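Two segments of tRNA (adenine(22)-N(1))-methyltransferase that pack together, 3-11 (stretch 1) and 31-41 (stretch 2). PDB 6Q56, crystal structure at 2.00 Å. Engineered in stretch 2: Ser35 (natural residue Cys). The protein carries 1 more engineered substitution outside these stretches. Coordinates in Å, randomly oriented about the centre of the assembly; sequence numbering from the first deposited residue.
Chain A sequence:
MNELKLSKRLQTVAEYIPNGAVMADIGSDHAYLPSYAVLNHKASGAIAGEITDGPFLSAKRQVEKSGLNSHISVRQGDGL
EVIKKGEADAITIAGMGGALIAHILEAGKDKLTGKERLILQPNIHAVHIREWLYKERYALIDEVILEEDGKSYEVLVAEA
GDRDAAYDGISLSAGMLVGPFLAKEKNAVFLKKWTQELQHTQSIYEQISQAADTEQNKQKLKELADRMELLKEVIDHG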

# COMPACT_ATOMS: atom_id res chain seq x y z
N GLU A 3 -18.23 17.51 6.60
CA GLU A 3 -17.03 18.01 7.27
C GLU A 3 -15.86 18.01 6.30
O GLU A 3 -15.82 18.83 5.39
CB GLU A 3 -16.74 17.16 8.52
CG GLU A 3 -17.52 17.59 9.75
CD GLU A 3 -17.89 16.43 10.65
OE1 GLU A 3 -17.97 15.29 10.16
OE2 GLU A 3 -18.13 16.67 11.85
N LEU A 4 -14.91 17.11 6.50
CA LEU A 4 -13.76 17.01 5.63
C LEU A 4 -14.09 16.01 4.55
O LEU A 4 -14.75 15.02 4.82
CB LEU A 4 -12.53 16.52 6.38
CG LEU A 4 -11.82 17.51 7.29
CD1 LEU A 4 -10.72 16.81 8.05
CD2 LEU A 4 -11.26 18.67 6.50
N LYS A 5 -13.63 16.26 3.34
CA LYS A 5 -13.88 15.34 2.25
C LYS A 5 -12.58 14.67 1.88
O LYS A 5 -11.53 15.29 1.87
CB LYS A 5 -14.48 16.05 1.05
CG LYS A 5 -15.91 16.51 1.26
CD LYS A 5 -16.81 15.38 1.72
CE LYS A 5 -18.25 15.84 1.89
NZ LYS A 5 -18.34 17.05 2.73
N LEU A 6 -12.65 13.39 1.56
CA LEU A 6 -11.47 12.65 1.19
C LEU A 6 -11.59 12.20 -0.25
O LEU A 6 -12.68 12.14 -0.80
CB LEU A 6 -11.33 11.41 2.05
CG LEU A 6 -10.86 11.56 3.50
CD1 LEU A 6 -10.91 10.21 4.16
CD2 LEU A 6 -9.47 12.14 3.55
N SER A 7 -10.46 11.87 -0.84
CA SER A 7 -10.42 11.38 -2.19
C SER A 7 -10.89 9.94 -2.17
O SER A 7 -10.88 9.30 -1.13
CB SER A 7 -9.00 11.44 -2.75
OG SER A 7 -8.12 10.68 -1.96
N LYS A 8 -11.30 9.43 -3.32
CA LYS A 8 -11.75 8.06 -3.43
C LYS A 8 -10.68 7.17 -2.84
O LYS A 8 -10.95 6.23 -2.11
CB LYS A 8 -11.97 7.68 -4.90
CG LYS A 8 -13.33 8.08 -5.44
CD LYS A 8 -13.48 7.70 -6.91
CE LYS A 8 -14.87 7.97 -7.44
NZ LYS A 8 -15.79 6.81 -7.27
N ARG A 9 -9.44 7.48 -3.20
CA ARG A 9 -8.28 6.73 -2.75
C ARG A 9 -8.19 6.60 -1.23
O ARG A 9 -8.11 5.50 -0.72
CB ARG A 9 -7.01 7.37 -3.30
CG ARG A 9 -5.75 6.58 -3.09
CD ARG A 9 -4.65 7.17 -3.93
NE ARG A 9 -4.65 8.62 -3.83
CZ ARG A 9 -4.05 9.30 -2.87
NH1 ARG A 9 -3.39 8.67 -1.92
NH2 ARG A 9 -4.10 10.62 -2.86
N LEU A 10 -8.19 7.72 -0.52
CA LEU A 10 -8.09 7.69 0.93
C LEU A 10 -9.41 7.26 1.57
O LEU A 10 -9.43 6.72 2.66
CB LEU A 10 -7.63 9.04 1.47
CG LEU A 10 -6.22 9.44 1.04
CD1 LEU A 10 -5.71 10.60 1.87
CD2 LEU A 10 -5.28 8.26 1.15
N GLN A 11 -10.51 7.50 0.87
CA GLN A 11 -11.81 7.10 1.36
C GLN A 11 -11.77 5.59 1.49
O GLN A 11 -12.18 5.03 2.50
CB GLN A 11 -12.91 7.50 0.38
CG GLN A 11 -14.30 7.27 0.92
CD GLN A 11 -14.51 7.95 2.25
OE1 GLN A 11 -14.23 9.13 2.40
NE2 GLN A 11 -15.00 7.20 3.23
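Stretch 2 31-41: AYLPSYAVLNH

The contact between residues 3-11 and 31-41 is a largely apolar packing of one face of a helix against an extended segment and the first turn of the helix that follows it, with a hydrogen bond across it at a tyrosine hydroxyl. It illustrates a general principle: an extended strand-like run offers alternate side chains to a partner, a helix offers residues three or four apart, and the two periodicities can be matched.

In stretch 1, Leu4, Lys5 and Leu6 have extended backbone angles, with phi between -91° and -115° and psi between 142° and 161°. The side chains therefore alternate: Leu4 and Leu6 point toward stretch 2, whereas Lys5 points away and makes no contact. Ser7 then caps the helix that begins at Lys8, its OG accepting from Leu10 N at 3.3 Å, and the turn brings Leu10 and Gln11 back within reach of the partner. Stretch 2 is helical from Tyr32 to Leu39, and Tyr32, Ser35, Tyr36 and Leu39, all directed toward stretch 1, follow the familiar helical spacing. Over its extended part, stretch 1 runs obliquely against the direction of the helix, and the turn after Ser7 reverses that sense, so that Leu10 meets Leu33 and Gln11 meets Tyr36. Leu4 CA lies 6.1 Å from Tyr36 CA, and Leu10 CA lies 6.7 Å from Leu33 CA.

Leu4, with the largest area covered in stretch 1, settles into the surface made by successive turns. Its CD1 reaches Ser35 CB at 3.5 Å and Leu39 CD1 at 4.3 Å, while its CD2 approaches Tyr32 CD1 at 4.2 Å. Ser35 is an engineered residue, Cys in the natural sequence; in this structure its OG donates to Ala31 O at 2.8 Å, a bond within stretch 2, back to the residue that precedes the helix, and its CB serves the apolar contact.

Two residues on, Leu6 fits among Tyr32, Leu33 and Tyr36. Leu6 CD1 sits over one face of the Tyr36 ring, 3.5 Å from the ring centroid and 19° off the normal, a CH-pi contact; the same methyl is 4.1 Å from Leu33 CD1. Leu6 CD2 packs on Tyr32 CB at 4.1 Å. The Tyr36 ring is also met at its edge, near its plane, by Leu4 O, which is 3.5 Å from Tyr36 CD2.

The polar element lies at the far end of that ring. Gln11 leaves its backbone sideways, but its side chain, with chi1 in t and chi2 in p, carries the amide closer, and Gln11 NE2 donates to Tyr36 OH at 2.8 Å. The tyrosine thus joins both kinds of contact, its ring resting under a leucine methyl while its hydroxyl meets an amide from the new helix. Leu10 adds a looser approach, Leu10 CD1 to Leu33 CB at 4.4 Å. At the other end Glu3 remains exposed, its OE2 4.3 Å from Leu39 CD2. In all, 579 Å² is buried, summed over both sides.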

# COMPACT_ATOMS: atom_id res chain seq x y z
N ALA A 31 -3.08 15.41 7.56
CA ALA A 31 -3.78 14.78 8.66
C ALA A 31 -5.27 14.73 8.38
O ALA A 31 -6.07 14.61 9.29
CB ALA A 31 -3.52 15.54 9.95
N TYR A 32 -5.63 14.81 7.11
CA TYR A 32 -7.03 14.77 6.72
C TYR A 32 -7.64 13.41 7.01
O TYR A 32 -8.68 13.32 7.64
CB TYR A 32 -7.19 15.09 5.23
CG TYR A 32 -6.92 16.53 4.88
CD1 TYR A 32 -7.31 17.55 5.72
CD2 TYR A 32 -6.31 16.87 3.68
CE1 TYR A 32 -7.07 18.87 5.40
CE2 TYR A 32 -6.08 18.19 3.35
CZ TYR A 32 -6.46 19.18 4.21
OH TYR A 32 -6.24 20.49 3.89
N LEU A 33 -6.99 12.36 6.55
CA LEU A 33 -7.47 11.01 6.75
C LEU A 33 -7.74 10.74 8.22
O LEU A 33 -8.84 10.36 8.59
CB LEU A 33 -6.48 9.99 6.20
CG LEU A 33 -6.69 8.54 6.59
CD1 LEU A 33 -8.01 8.02 6.07
CD2 LEU A 33 -5.56 7.68 6.07
N PRO A 34 -6.75 10.98 9.08
CA PRO A 34 -6.95 10.74 10.51
C PRO A 34 -8.01 11.65 11.11
O PRO A 34 -8.76 11.23 11.97
CB PRO A 34 -5.57 11.01 11.12
CG PRO A 34 -4.71 11.52 10.03
CD PRO A 34 -5.33 11.12 8.74
N SER A 35 -8.08 12.90 10.65
CA SER A 35 -9.08 13.82 11.17
C SER A 35 -10.45 13.29 10.78
O SER A 35 -11.38 13.28 11.57
CB SER A 35 -8.88 15.21 10.59
OG SER A 35 -7.76 15.87 11.15
N TYR A 36 -10.53 12.85 9.54
CA TYR A 36 -11.76 12.30 8.99
C TYR A 36 -12.19 11.05 9.74
O TYR A 36 -13.37 10.85 9.99
CB TYR A 36 -11.57 11.98 7.51
CG TYR A 36 -12.71 11.24 6.86
CD1 TYR A 36 -12.84 9.87 7.02
CD2 TYR A 36 -13.64 11.90 6.09
CE1 TYR A 36 -13.87 9.19 6.42
CE2 TYR A 36 -14.67 11.22 5.49
CZ TYR A 36 -14.78 9.86 5.66
OH TYR A 36 -15.81 9.19 5.07
N ALA A 37 -11.23 10.20 10.08
CA ALA A 37 -11.52 8.95 10.76
C ALA A 37 -12.02 9.16 12.18
O ALA A 37 -12.96 8.51 12.61
CB ALA A 37 -10.30 8.05 10.77
N VAL A 38 -11.39 10.07 12.90
CA VAL A 38 -11.75 10.37 14.27
C VAL A 38 -13.09 11.11 14.32
O VAL A 38 -13.93 10.80 15.14
CB VAL A 38 -10.66 11.20 14.94
CG1 VAL A 38 -11.11 11.70 16.30
CG2 VAL A 38 -9.41 10.36 15.08
N LEU A 39 -13.27 12.06 13.42
CA LEU A 39 -14.51 12.82 13.36
C LEU A 39 -15.71 11.93 13.05
O LEU A 39 -16.78 12.11 13.60
CB LEU A 39 -14.43 13.89 12.29
CG LEU A 39 -13.62 15.14 12.59
CD1 LEU A 39 -13.42 15.94 11.33
CD2 LEU A 39 -14.31 15.98 13.64
N ASN A 40 -15.51 10.96 12.17
CA ASN A 40 -16.57 10.06 11.80
C ASN A 40 -16.61 8.86 12.73
O ASN A 40 -17.28 7.88 12.45
CB ASN A 40 -16.42 9.60 10.36
CG ASN A 40 -16.64 10.73 9.38
OD1 ASN A 40 -17.68 10.82 8.74
ND2 ASN A 40 -15.66 11.61 9.26
N HIS A 41 -15.89 8.96 13.83
CA HIS A 41 -15.84 7.93 14.85
C HIS A 41 -15.37 6.58 14.35
O HIS A 41 -15.59 5.56 14.99
CB HIS A 41 -17.21 7.82 15.51
CG HIS A 41 -17.83 9.16 15.76
ND1 HIS A 41 -18.92 9.61 15.05
CD2 HIS A 41 -17.49 10.16 16.60
CE1 HIS A 41 -19.24 10.82 15.46
NE2 HIS A 41 -18.38 11.18 16.40